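Local structure of Cwp19 (Clostridioides difficile, 5OQ3) at residues W31-V35 against Y36-W40; Q72-P75 against K76-A79; Q345-T348 against L349-Y353; A300-S303 against K304-W308. The protein carries a TIM-barrel glycoside hydrolase domain, the part described here, and may also have N-acetylmuramoyl-L-alanine amidase activity. All coordinates share one frame; numbering follows the deposited sequence. Where two conformers were deposited one is given.

Contact 1. Residues W31-V35 against Y36-W40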
loop_
_atom_site.group_PDB
_atom_site.type_symbol
_atom_site.label_atom_id
_atom_site.label_comp_id
_atom_site.label_asym_id
_atom_site.label_seq_id
_atom_site.Cartn_x
_atom_site.Cartn_y
_atom_site.Cartn_z
ATOM N N TRP A 31 2.592 -5.947 -6.688
ATOM C CA TRP A 31 3.350 -5.093 -5.779
ATOM C C TRP A 31 4.841 -5.389 -5.941
ATOM O O TRP A 31 5.251 -6.568 -5.936
ATOM C CB TRP A 31 2.936 -5.315 -4.315
ATOM C CG TRP A 31 1.689 -4.635 -3.903
ATOM C CD1 TRP A 31 1.539 -3.316 -3.613
ATOM C CD2 TRP A 31 0.425 -5.241 -3.585
ATOM N NE1 TRP A 31 0.265 -3.062 -3.217
ATOM C CE2 TRP A 31 -0.417 -4.231 -3.122
ATOM C CE3 TRP A 31 -0.047 -6.553 -3.597
ATOM C CZ2 TRP A 31 -1.738 -4.464 -2.725
ATOM C CZ3 TRP A 31 -1.327 -6.803 -3.173
ATOM C CH2 TRP A 31 -2.157 -5.760 -2.744
ATOM N N ILE A 32 5.629 -4.321 -6.045
ATOM C CA ILE A 32 7.088 -4.388 -6.022
ATOM C C ILE A 32 7.522 -3.546 -4.794
ATOM O O ILE A 32 7.566 -2.325 -4.825
ATOM C CB ILE A 32 7.673 -3.820 -7.341
ATOM C CG1 ILE A 32 7.162 -4.665 -8.552
ATOM C CG2 ILE A 32 9.202 -3.772 -7.310
ATOM C CD1 ILE A 32 7.595 -4.144 -9.910
ATOM N N SER A 33 7.768 -4.241 -3.707
ATOM C CA SER A 33 8.175 -3.679 -2.430
ATOM C C SER A 33 9.663 -3.477 -2.391
ATOM O O SER A 33 10.444 -4.338 -2.818
ATOM C CB SER A 33 7.683 -4.563 -1.292
ATOM O OG SER A 33 7.958 -3.961 -0.040
ATOM N N THR A 34 10.061 -2.322 -1.873
ATOM C CA THR A 34 11.466 -1.914 -1.750
ATOM C C THR A 34 11.963 -1.929 -0.296
ATOM O O THR A 34 13.168 -1.959 -0.035
ATOM C CB THR A 34 11.647 -0.506 -2.333
ATOM O OG1 THR A 34 10.806 0.404 -1.620
ATOM C CG2 THR A 34 11.300 -0.479 -3.789
ATOM N N VAL A 35 11.035 -1.983 0.660
ATOM C CA VAL A 35 11.419 -2.059 2.072
ATOM C C VAL A 35 12.138 -3.380 2.309
ATOM O O VAL A 35 11.710 -4.431 1.821
ATOM C CB VAL A 35 10.195 -1.872 3.006
ATOM C CG1 VAL A 35 9.293 -3.102 3.006
ATOM C CG2 VAL A 35 10.660 -1.570 4.432
ATOM N N TYR A 36 13.290 -3.311 2.981
ATOM C CA TYR A 36 14.167 -4.471 3.159
ATOM C C TYR A 36 14.529 -5.141 1.820
ATOM O O TYR A 36 14.900 -6.300 1.791
ATOM C CB TYR A 36 13.568 -5.471 4.141
ATOM C CG TYR A 36 13.382 -4.929 5.512
ATOM C CD1 TYR A 36 14.483 -4.447 6.241
ATOM C CD2 TYR A 36 12.131 -4.917 6.119
ATOM C CE1 TYR A 36 14.334 -3.955 7.522
ATOM C CE2 TYR A 36 11.978 -4.420 7.411
ATOM C CZ TYR A 36 13.084 -3.941 8.094
ATOM O OH TYR A 36 12.960 -3.460 9.363
ATOM N N ASN A 37 14.478 -4.375 0.718
ATOM C CA ASN A 37 14.874 -4.873 -0.604
ATOM C C ASN A 37 14.076 -6.135 -0.959
ATOM O O ASN A 37 14.593 -7.044 -1.558
ATOM C CB ASN A 37 16.408 -5.099 -0.615
ATOM C CG ASN A 37 17.153 -3.797 -0.417
ATOM O OD1 ASN A 37 17.384 -3.363 0.714
ATOM N ND2 ASN A 37 17.452 -3.116 -1.520
ATOM N N LEU A 38 12.796 -6.168 -0.582
ATOM C CA LEU A 38 12.011 -7.414 -0.707
ATOM C C LEU A 38 11.919 -7.901 -2.162
ATOM O O LEU A 38 12.279 -9.038 -2.476
ATOM C CB LEU A 38 10.607 -7.228 -0.128
ATOM C CG LEU A 38 9.721 -8.469 -0.138
ATOM C CD1 LEU A 38 10.259 -9.486 0.871
ATOM C CD2 LEU A 38 8.235 -8.135 0.105
ATOM N N ASP A 39 11.404 -7.042 -3.036
ATOM C CA ASP A 39 11.262 -7.358 -4.440
ATOM C C ASP A 39 12.310 -6.713 -5.340
ATOM O O ASP A 39 12.712 -7.318 -6.308
ATOM C CB ASP A 39 9.897 -6.916 -4.968
ATOM C CG ASP A 39 8.724 -7.633 -4.306
ATOM O OD1 ASP A 39 8.662 -8.864 -4.357
ATOM O OD2 ASP A 39 7.882 -6.979 -3.655
ATOM N N TRP A 40 12.678 -5.462 -5.057
ATOM C CA TRP A 40 13.656 -4.710 -5.842
ATOM C C TRP A 40 14.176 -3.548 -4.969
ATOM O O TRP A 40 13.375 -2.999 -4.179
ATOM C CB TRP A 40 12.990 -4.139 -7.106
ATOM C CG TRP A 40 13.940 -3.366 -7.960
ATOM C CD1 TRP A 40 14.833 -3.865 -8.864
ATOM C CD2 TRP A 40 14.187 -1.958 -7.882
ATOM N NE1 TRP A 40 15.579 -2.854 -9.376
ATOM C CE2 TRP A 40 15.204 -1.669 -8.795
ATOM C CE3 TRP A 40 13.606 -0.899 -7.147
ATOM C CZ2 TRP A 40 15.691 -0.378 -8.986
ATOM C CZ3 TRP A 40 14.102 0.389 -7.341
ATOM C CH2 TRP A 40 15.149 0.629 -8.227
#

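Contact 2. Residues Q72-P75 against K76-A79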
loop_
_atom_site.group_PDB
_atom_site.type_symbol
_atom_site.label_atom_id
_atom_site.label_comp_id
_atom_site.label_asym_id
_atom_site.label_seq_id
_atom_site.Cartn_x
_atom_site.Cartn_y
_atom_site.Cartn_z
ATOM N N GLN A 72 6.968 0.672 -4.575
ATOM C CA GLN A 72 7.084 1.386 -3.293
ATOM C C GLN A 72 8.180 2.428 -3.360
ATOM O O GLN A 72 9.340 2.133 -3.172
ATOM C CB GLN A 72 7.342 0.347 -2.193
ATOM C CG GLN A 72 7.171 0.841 -0.774
ATOM C CD GLN A 72 7.321 -0.264 0.225
ATOM O OE1 GLN A 72 8.070 -1.221 -0.023
ATOM N NE2 GLN A 72 6.654 -0.134 1.382
ATOM N N VAL A 73 7.763 3.668 -3.645
ATOM C CA VAL A 73 8.664 4.790 -3.787
ATOM C C VAL A 73 8.982 5.493 -2.462
ATOM O O VAL A 73 9.927 6.259 -2.390
ATOM C CB VAL A 73 8.177 5.806 -4.833
ATOM C CG1 VAL A 73 8.019 5.155 -6.213
ATOM C CG2 VAL A 73 6.909 6.544 -4.439
ATOM N N ARG A 74 8.133 5.252 -1.453
ATOM C CA ARG A 74 8.320 5.774 -0.068
ATOM C C ARG A 74 8.102 4.632 0.908
ATOM O O ARG A 74 7.036 4.523 1.513
ATOM C CB ARG A 74 7.334 6.896 0.216
ATOM C CG ARG A 74 7.400 7.507 1.613
ATOM C CD ARG A 74 6.228 8.435 1.819
ATOM N NE ARG A 74 6.107 8.924 3.175
ATOM C CZ ARG A 74 6.617 10.057 3.640
ATOM N NH1 ARG A 74 7.363 10.822 2.885
ATOM N NH2 ARG A 74 6.328 10.437 4.900
ATOM N N PRO A 75 9.136 3.788 1.087
ATOM C CA PRO A 75 9.006 2.719 2.057
ATOM C C PRO A 75 9.159 3.142 3.497
ATOM O O PRO A 75 8.617 2.461 4.375
ATOM C CB PRO A 75 10.140 1.774 1.686
ATOM C CG PRO A 75 11.166 2.618 1.034
ATOM C CD PRO A 75 10.342 3.607 0.255
ATOM N N LYS A 76 9.840 4.264 3.753
ATOM C CA LYS A 76 10.245 4.613 5.127
ATOM C C LYS A 76 10.580 6.105 5.228
ATOM O O LYS A 76 11.741 6.490 5.420
ATOM C CB LYS A 76 11.413 3.732 5.544
ATOM C CG LYS A 76 11.816 3.861 6.989
ATOM C CD LYS A 76 13.081 3.056 7.219
ATOM C CE LYS A 76 13.759 3.522 8.477
ATOM N NZ LYS A 76 15.176 3.109 8.491
ATOM N N SER A 77 9.538 6.934 5.073
ATOM C CA SER A 77 9.667 8.424 5.078
ATOM C C SER A 77 10.863 8.905 4.232
ATOM O O SER A 77 11.597 9.813 4.622
ATOM C CB SER A 77 9.787 8.985 6.505
ATOM O OG SER A 77 9.816 10.408 6.475
ATOM N N ASP A 78 10.987 8.314 3.056
ATOM C CA ASP A 78 12.169 8.432 2.215
ATOM C C ASP A 78 11.700 8.375 0.774
ATOM O O ASP A 78 10.483 8.377 0.493
ATOM C CB ASP A 78 13.184 7.363 2.585
ATOM C CG ASP A 78 12.638 5.947 2.384
ATOM O OD1 ASP A 78 11.428 5.797 2.018
ATOM O OD2 ASP A 78 13.432 4.987 2.586
ATOM N N ALA A 79 12.655 8.351 -0.155
ATOM C CA ALA A 79 12.304 8.508 -1.563
ATOM C C ALA A 79 13.245 7.685 -2.426
ATOM O O ALA A 79 14.470 7.773 -2.283
ATOM C CB ALA A 79 12.369 9.984 -1.966
HETATM O O HOH W 1 8.572 10.319 0.278
#

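Contact 3. Residues Q345-T348 against L349-Y353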
loop_
_atom_site.group_PDB
_atom_site.type_symbol
_atom_site.label_atom_id
_atom_site.label_comp_id
_atom_site.label_asym_id
_atom_site.label_seq_id
_atom_site.Cartn_x
_atom_site.Cartn_y
_atom_site.Cartn_z
ATOM N N GLN A 345 -8.393 -21.087 -8.517
ATOM C CA GLN A 345 -9.684 -21.155 -7.837
ATOM C C GLN A 345 -10.119 -19.788 -7.281
ATOM O O GLN A 345 -11.296 -19.395 -7.418
ATOM C CB GLN A 345 -9.616 -22.197 -6.719
ATOM C CG GLN A 345 -10.934 -22.425 -6.011
ATOM C CD GLN A 345 -10.845 -23.390 -4.849
ATOM O OE1 GLN A 345 -9.781 -23.907 -4.552
ATOM N NE2 GLN A 345 -11.962 -23.578 -4.146
ATOM N N GLN A 346 -9.206 -19.070 -6.633
ATOM C CA GLN A 346 -9.544 -17.759 -6.120
ATOM C C GLN A 346 -9.946 -16.799 -7.208
ATOM O O GLN A 346 -10.961 -16.123 -7.064
ATOM C CB GLN A 346 -8.396 -17.210 -5.254
ATOM C CG GLN A 346 -8.124 -17.974 -3.985
ATOM C CD GLN A 346 -7.335 -17.168 -2.947
ATOM O OE1 GLN A 346 -6.734 -16.123 -3.244
ATOM N NE2 GLN A 346 -7.259 -17.710 -1.733
ATOM N N VAL A 347 -9.165 -16.680 -8.277
ATOM C CA VAL A 347 -9.484 -15.702 -9.286
ATOM C C VAL A 347 -10.732 -16.101 -10.075
ATOM O O VAL A 347 -11.525 -15.260 -10.445
ATOM C CB VAL A 347 -8.278 -15.438 -10.215
ATOM C CG1 VAL A 347 -8.651 -14.533 -11.371
ATOM C CG2 VAL A 347 -7.144 -14.783 -9.422
ATOM N N THR A 348 -10.955 -17.397 -10.262
ATOM C CA THR A 348 -12.197 -17.867 -10.881
ATOM C C THR A 348 -13.425 -17.407 -10.066
ATOM O O THR A 348 -14.425 -16.935 -10.615
ATOM C CB THR A 348 -12.156 -19.385 -11.057
ATOM O OG1 THR A 348 -11.060 -19.745 -11.903
ATOM C CG2 THR A 348 -13.455 -19.921 -11.666
ATOM N N LEU A 349 -13.334 -17.498 -8.744
ATOM C CA LEU A 349 -14.398 -17.018 -7.884
ATOM C C LEU A 349 -14.563 -15.509 -8.023
ATOM O O LEU A 349 -15.700 -15.024 -8.117
ATOM C CB LEU A 349 -14.125 -17.428 -6.448
ATOM C CG LEU A 349 -15.203 -17.025 -5.433
ATOM C CD1 LEU A 349 -16.564 -17.655 -5.771
ATOM C CD2 LEU A 349 -14.753 -17.328 -4.015
ATOM N N ASN A 350 -13.452 -14.762 -7.992
ATOM C CA ASN A 350 -13.535 -13.328 -8.123
ATOM C C ASN A 350 -14.343 -12.953 -9.339
ATOM O O ASN A 350 -15.093 -11.980 -9.326
ATOM C CB ASN A 350 -12.155 -12.688 -8.330
ATOM C CG ASN A 350 -11.231 -12.821 -7.141
ATOM O OD1 ASN A 350 -11.626 -13.301 -6.059
ATOM N ND2 ASN A 350 -9.963 -12.461 -7.366
ATOM N N ARG A 351 -14.108 -13.657 -10.433
ATOM C CA ARG A 351 -14.727 -13.339 -11.707
ATOM C C ARG A 351 -16.237 -13.587 -11.761
ATOM O O ARG A 351 -16.890 -13.200 -12.709
ATOM C CB ARG A 351 -13.956 -14.050 -12.827
ATOM C CG ARG A 351 -12.592 -13.376 -13.089
ATOM C CD ARG A 351 -11.678 -14.227 -13.872
ATOM N NE ARG A 351 -10.548 -13.497 -14.400
ATOM C CZ ARG A 351 -9.636 -14.046 -15.180
ATOM N NH1 ARG A 351 -9.711 -15.354 -15.469
ATOM N NH2 ARG A 351 -8.671 -13.324 -15.668
ATOM N N LYS A 352 -16.781 -14.243 -10.745
ATOM C CA LYS A 352 -18.230 -14.366 -10.603
ATOM C C LYS A 352 -18.892 -13.082 -10.128
ATOM O O LYS A 352 -20.129 -12.980 -10.175
ATOM C CB LYS A 352 -18.579 -15.513 -9.662
ATOM C CG LYS A 352 -18.137 -16.891 -10.161
ATOM C CD LYS A 352 -18.764 -17.252 -11.525
ATOM C CE LYS A 352 -18.545 -18.742 -11.826
ATOM N NZ LYS A 352 -19.216 -19.093 -13.131
ATOM N N TYR A 353 -18.092 -12.112 -9.659
ATOM C CA TYR A 353 -18.627 -10.864 -9.092
ATOM C C TYR A 353 -18.323 -9.717 -10.011
ATOM O O TYR A 353 -17.161 -9.332 -10.200
ATOM C CB TYR A 353 -17.986 -10.607 -7.684
ATOM C CG TYR A 353 -18.390 -11.648 -6.678
ATOM C CD1 TYR A 353 -17.678 -12.813 -6.555
ATOM C CD2 TYR A 353 -19.515 -11.483 -5.862
ATOM C CE1 TYR A 353 -18.059 -13.795 -5.667
ATOM C CE2 TYR A 353 -19.923 -12.463 -4.972
ATOM C CZ TYR A 353 -19.182 -13.628 -4.872
ATOM O OH TYR A 353 -19.581 -14.619 -3.981
HETATM O O HOH W 2 -10.853 -17.900 -14.280
#

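Contact 4. Residues A300-S303 against K304-W308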
loop_
_atom_site.group_PDB
_atom_site.type_symbol
_atom_site.label_atom_id
_atom_site.label_comp_id
_atom_site.label_asym_id
_atom_site.label_seq_id
_atom_site.Cartn_x
_atom_site.Cartn_y
_atom_site.Cartn_z
ATOM N N ALA A 300 -11.415 -16.247 8.606
ATOM C CA ALA A 300 -11.299 -15.220 7.585
ATOM C C ALA A 300 -11.392 -15.889 6.200
ATOM O O ALA A 300 -10.375 -16.086 5.502
ATOM C CB ALA A 300 -9.997 -14.444 7.728
ATOM N N ASP A 301 -12.612 -16.323 5.876
ATOM C CA ASP A 301 -12.857 -17.162 4.718
ATOM C C ASP A 301 -12.823 -16.303 3.477
ATOM O O ASP A 301 -13.663 -15.433 3.281
ATOM C CB ASP A 301 -14.202 -17.853 4.881
ATOM C CG ASP A 301 -14.485 -18.899 3.775
ATOM O OD1 ASP A 301 -13.867 -18.850 2.690
ATOM O OD2 ASP A 301 -15.278 -19.805 4.019
ATOM N N TYR A 302 -11.820 -16.546 2.650
ATOM C CA TYR A 302 -11.709 -15.839 1.396
ATOM C C TYR A 302 -13.032 -15.743 0.627
ATOM O O TYR A 302 -13.389 -14.684 0.086
ATOM C CB TYR A 302 -10.647 -16.508 0.507
ATOM C CG TYR A 302 -10.384 -15.795 -0.809
ATOM C CD1 TYR A 302 -11.177 -16.046 -1.957
ATOM C CD2 TYR A 302 -9.341 -14.868 -0.938
ATOM C CE1 TYR A 302 -10.915 -15.408 -3.164
ATOM C CE2 TYR A 302 -9.104 -14.221 -2.133
ATOM C CZ TYR A 302 -9.874 -14.495 -3.243
ATOM O OH TYR A 302 -9.599 -13.853 -4.404
ATOM N N SER A 303 -13.755 -16.833 0.539
ATOM C CA SER A 303 -14.987 -16.827 -0.240
ATOM C C SER A 303 -16.052 -15.882 0.371
ATOM O O SER A 303 -16.804 -15.244 -0.376
ATOM C CB SER A 303 -15.511 -18.253 -0.422
ATOM O OG SER A 303 -16.101 -18.745 0.755
ATOM N N LYS A 304 -16.116 -15.781 1.688
ATOM C CA LYS A 304 -17.059 -14.868 2.346
ATOM C C LYS A 304 -16.613 -13.434 2.149
ATOM O O LYS A 304 -17.434 -12.533 1.897
ATOM C CB LYS A 304 -17.161 -15.181 3.852
ATOM C CG LYS A 304 -17.815 -16.533 4.110
ATOM C CD LYS A 304 -18.063 -16.760 5.592
ATOM C CE LYS A 304 -18.858 -18.032 5.809
ATOM N NZ LYS A 304 -18.812 -18.412 7.238
ATOM N N LEU A 305 -15.304 -13.215 2.220
ATOM C CA LEU A 305 -14.803 -11.866 2.100
ATOM C C LEU A 305 -14.918 -11.291 0.699
ATOM O O LEU A 305 -15.201 -10.085 0.561
ATOM C CB LEU A 305 -13.381 -11.798 2.656
ATOM C CG LEU A 305 -13.347 -11.796 4.204
ATOM C CD1 LEU A 305 -11.977 -12.223 4.722
ATOM C CD2 LEU A 305 -13.794 -10.429 4.739
ATOM N N VAL A 306 -14.700 -12.081 -0.350
ATOM C CA VAL A 306 -14.887 -11.523 -1.694
ATOM C C VAL A 306 -16.333 -11.031 -1.865
ATOM O O VAL A 306 -16.558 -9.974 -2.433
ATOM C CB VAL A 306 -14.449 -12.468 -2.837
ATOM C CG1 VAL A 306 -12.947 -12.628 -2.904
ATOM C CG2 VAL A 306 -15.145 -13.795 -2.813
ATOM N N ALA A 307 -17.287 -11.790 -1.366
ATOM C CA ALA A 307 -18.698 -11.396 -1.430
ATOM C C ALA A 307 -19.000 -10.134 -0.643
ATOM O O ALA A 307 -19.721 -9.241 -1.096
ATOM C CB ALA A 307 -19.584 -12.530 -0.980
ATOM N N TRP A 308 -18.428 -10.073 0.549
ATOM C CA TRP A 308 -18.649 -8.930 1.424
ATOM C C TRP A 308 -18.106 -7.641 0.793
ATOM O O TRP A 308 -18.791 -6.604 0.760
ATOM C CB TRP A 308 -18.032 -9.190 2.828
ATOM C CG TRP A 308 -18.416 -8.102 3.794
ATOM C CD1 TRP A 308 -19.561 -8.058 4.556
ATOM C CD2 TRP A 308 -17.678 -6.871 4.080
ATOM N NE1 TRP A 308 -19.569 -6.900 5.293
ATOM C CE2 TRP A 308 -18.446 -6.153 5.028
ATOM C CE3 TRP A 308 -16.470 -6.340 3.629
ATOM C CZ2 TRP A 308 -18.065 -4.934 5.510
ATOM C CZ3 TRP A 308 -16.077 -5.142 4.122
ATOM C CH2 TRP A 308 -16.875 -4.436 5.055
#

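Contact 1. Residues W31-V35 against Y36-W40
The indole of Trp40 meets Thr34 at its edge, where methyl CG2 lies near the ring plane, 4.1 Å from CE3. The two side chains run alongside each other, and the Thr34 methyl also reaches back to the Trp40 carbonyl, 3.3 Å from CG2 to O. On the far rim the indole NE1 is bonded to Gln50 O, while Tyr54 meets the ring edge-to-face. The ring of Tyr36 lies alongside Val35, whose CG2 touches CD2 at 4.0 Å.

These residues form a compact loop at the end of barrel strand 27-32, and a third flat group, the carboxylate of Asp39, ties it shut. Asp39 carries CG beside its own backbone N and anti to its carbonyl carbon (chi1 -63°), which brings OD2 to Ser33 N at 2.7 Å. The bond is nearly straight, 166° at the hydrogen, and uses the anti lone pair. In return Asp39 N donates to Ser33 O at 2.9 Å, so the two residues hold each other by a reciprocal pair of bonds. A weak bond from Trp40 N falls on the same carbonyl. Between Ser33 and Asp39 the chain reverses through a turn closed by Asn37 N and Thr34 O, 2.8 Å apart, with Tyr36 and Asn37 both in left-handed backbone conformations.

The other carboxylate oxygen, OD1, accepts from Ser363 OG and Lys365 N. One acidic group thus satisfies donors from both the loop after the first strand and the chain following the last, a polar bridge across the seam where the barrel closes.

Contact 2. Residues Q72-P75 against K76-A79
This is a local turn contact at the end of strand 68-74, where the chain leaves this strand of the TIM barrel and Arg74 and Pro75 are met by Ser77 and Asp78 a few residues on. The extended side chain of Arg74 runs forward alongside the turn. Its CG lies 3.4 Å from Asp78 O, and its guanidinium lays one face on the backbone of Ser77, with CA 3.7 Å above the plane and over its centre. At the guanidinium edge a water in the plane accepts from NH1 at 2.9 Å and donates to Asp78 O at 2.7 Å, so the arginine grips that carbonyl indirectly.

Asp78 fills the inside of the turn. With CG placed between its backbone N and carbonyl carbon (chi1 61°), OD1 accepts from Lys76 N at 2.8 Å, the donor standing above the carboxylate plane; its other oxygen, OD2, is bonded to Ser89 OG. OD1 also sits 3.0 Å from Pro75 CD, the carboxylate crossing the proline at about a right angle. Farther back, the turn's two limbs touch through a CA-H...O contact of 3.4 Å between Ala79 CA and Val73 O.

Outward, the polar ends reach different elements. Arg74 binds Asn124 O and Pro125 O just after strand 118-123 and the hydroxyl of Tyr170 on helix 165-181, whereas Lys76 forms salt bridges with Glu133 and with Glu90 of helix 90-93, against which Pro75 also packs.

Contact 3. Residues Q345-T348 against L349-Y353
Asn350 presses its amide against the preceding turn of helix 343-350, with CG 3.3 Å from Gln346 O and ND2 3.8 Å from Val347 CA. This is the close, buried side. The backbone bond from Asn350 N to Gln346 O, 3.0 Å long, lies in the carbonyl plane, and the side chain folds back over the same carbonyl because CG stands beside the backbone N (chi1 -66°).

On the solvent side the contacts are sparser. Arg351 reaches extended across the helix side, and Val347 CG1 comes over one face of its guanidinium, 3.7 Å from NE and offset toward the rim. A water completes the bridge to Thr348, accepting from Arg351 NH1 at 3.0 Å and donating to Thr348 OG1 at 3.0 Å; that hydroxyl is also bonded to Val344 O. Arg351 NH2 continues to Glu26 in a salt bridge and to Leu380 O.

The amide of Asn350 has its two ends told apart by their partners. OD1 lies 3.1 Å from Gln346 O, both acceptors, so no bond joins them, but it takes a bond from Tyr302 OH, while ND2 donates to Gln324 OE1. Opposite bonding needs at the two ends should fix the flip of the amide.

Contact 4. Residues A300-S303 against K304-W308
Asp301 is the N-cap of helix 302-313, and it meets the first turn of that helix through both its carbonyl and its side chain. Asp301 O accepts from Leu305 N at 3.0 Å, nearly in line with its C=O bond, and more weakly from Lys304 N. The aliphatic part of Lys304 crosses the aspartate at about a right angle, with CG 3.9 Å from Asp301 CB.

The second first-shell pair lies one residue on, along the side of the helix. Val306 CG1 stands over a face of the Tyr302 ring in a CH-pi contact, 3.9 Å from the centroid and 29° off the normal. The methyl is displaced toward the hydroxyl end of the ring, being 3.5 Å from CE1. Val306 N donates to Tyr302 O at 2.9 Å, an ordinary helical bond that sets the two side chains one turn apart.

What positions these groups comes next. Asp301 holds CG anti to its backbone N (chi1 -173°), and OD1 takes the capping bond from Ser303 N at 3.0 Å as well as a bond from Gly296 N in the preceding loop. Lys304 NZ is drawn outward to a salt bridge with Asp261. The Tyr302 hydroxyl reaches Gln324 NE2 of strand 319-324 in addition to Asn350, so the ring spans from its own helix to the barrel wall. The other methyl of Val306, CG2, rests 3.3 Å from Ser303 O.

In the fold
The four local contacts fall into two touching pairs in one eight-stranded barrel. Contacts 1 and 2 follow neighbouring strands, 27-32 and 68-74, their centres 11 Å apart; Ser33 OG probably bonds Gln72 OE1 and Thr34 OG1 probably bonds Gln72 O, each at 2.7 Å. Contacts 3 and 4 lie on helices 343-350 and 302-313 of the outer layer, also 11 Å apart between centres, joined by a probable Asn350 OD1 to Tyr302 OH bond of 2.7 Å. Contact 2 lies across the chain's centre from both helical contacts, with nearest atoms about 21 Å away. An ethanediol, probably from the crystallisation liquor, sits about 3 Å from Ala79's side chain in contact 2.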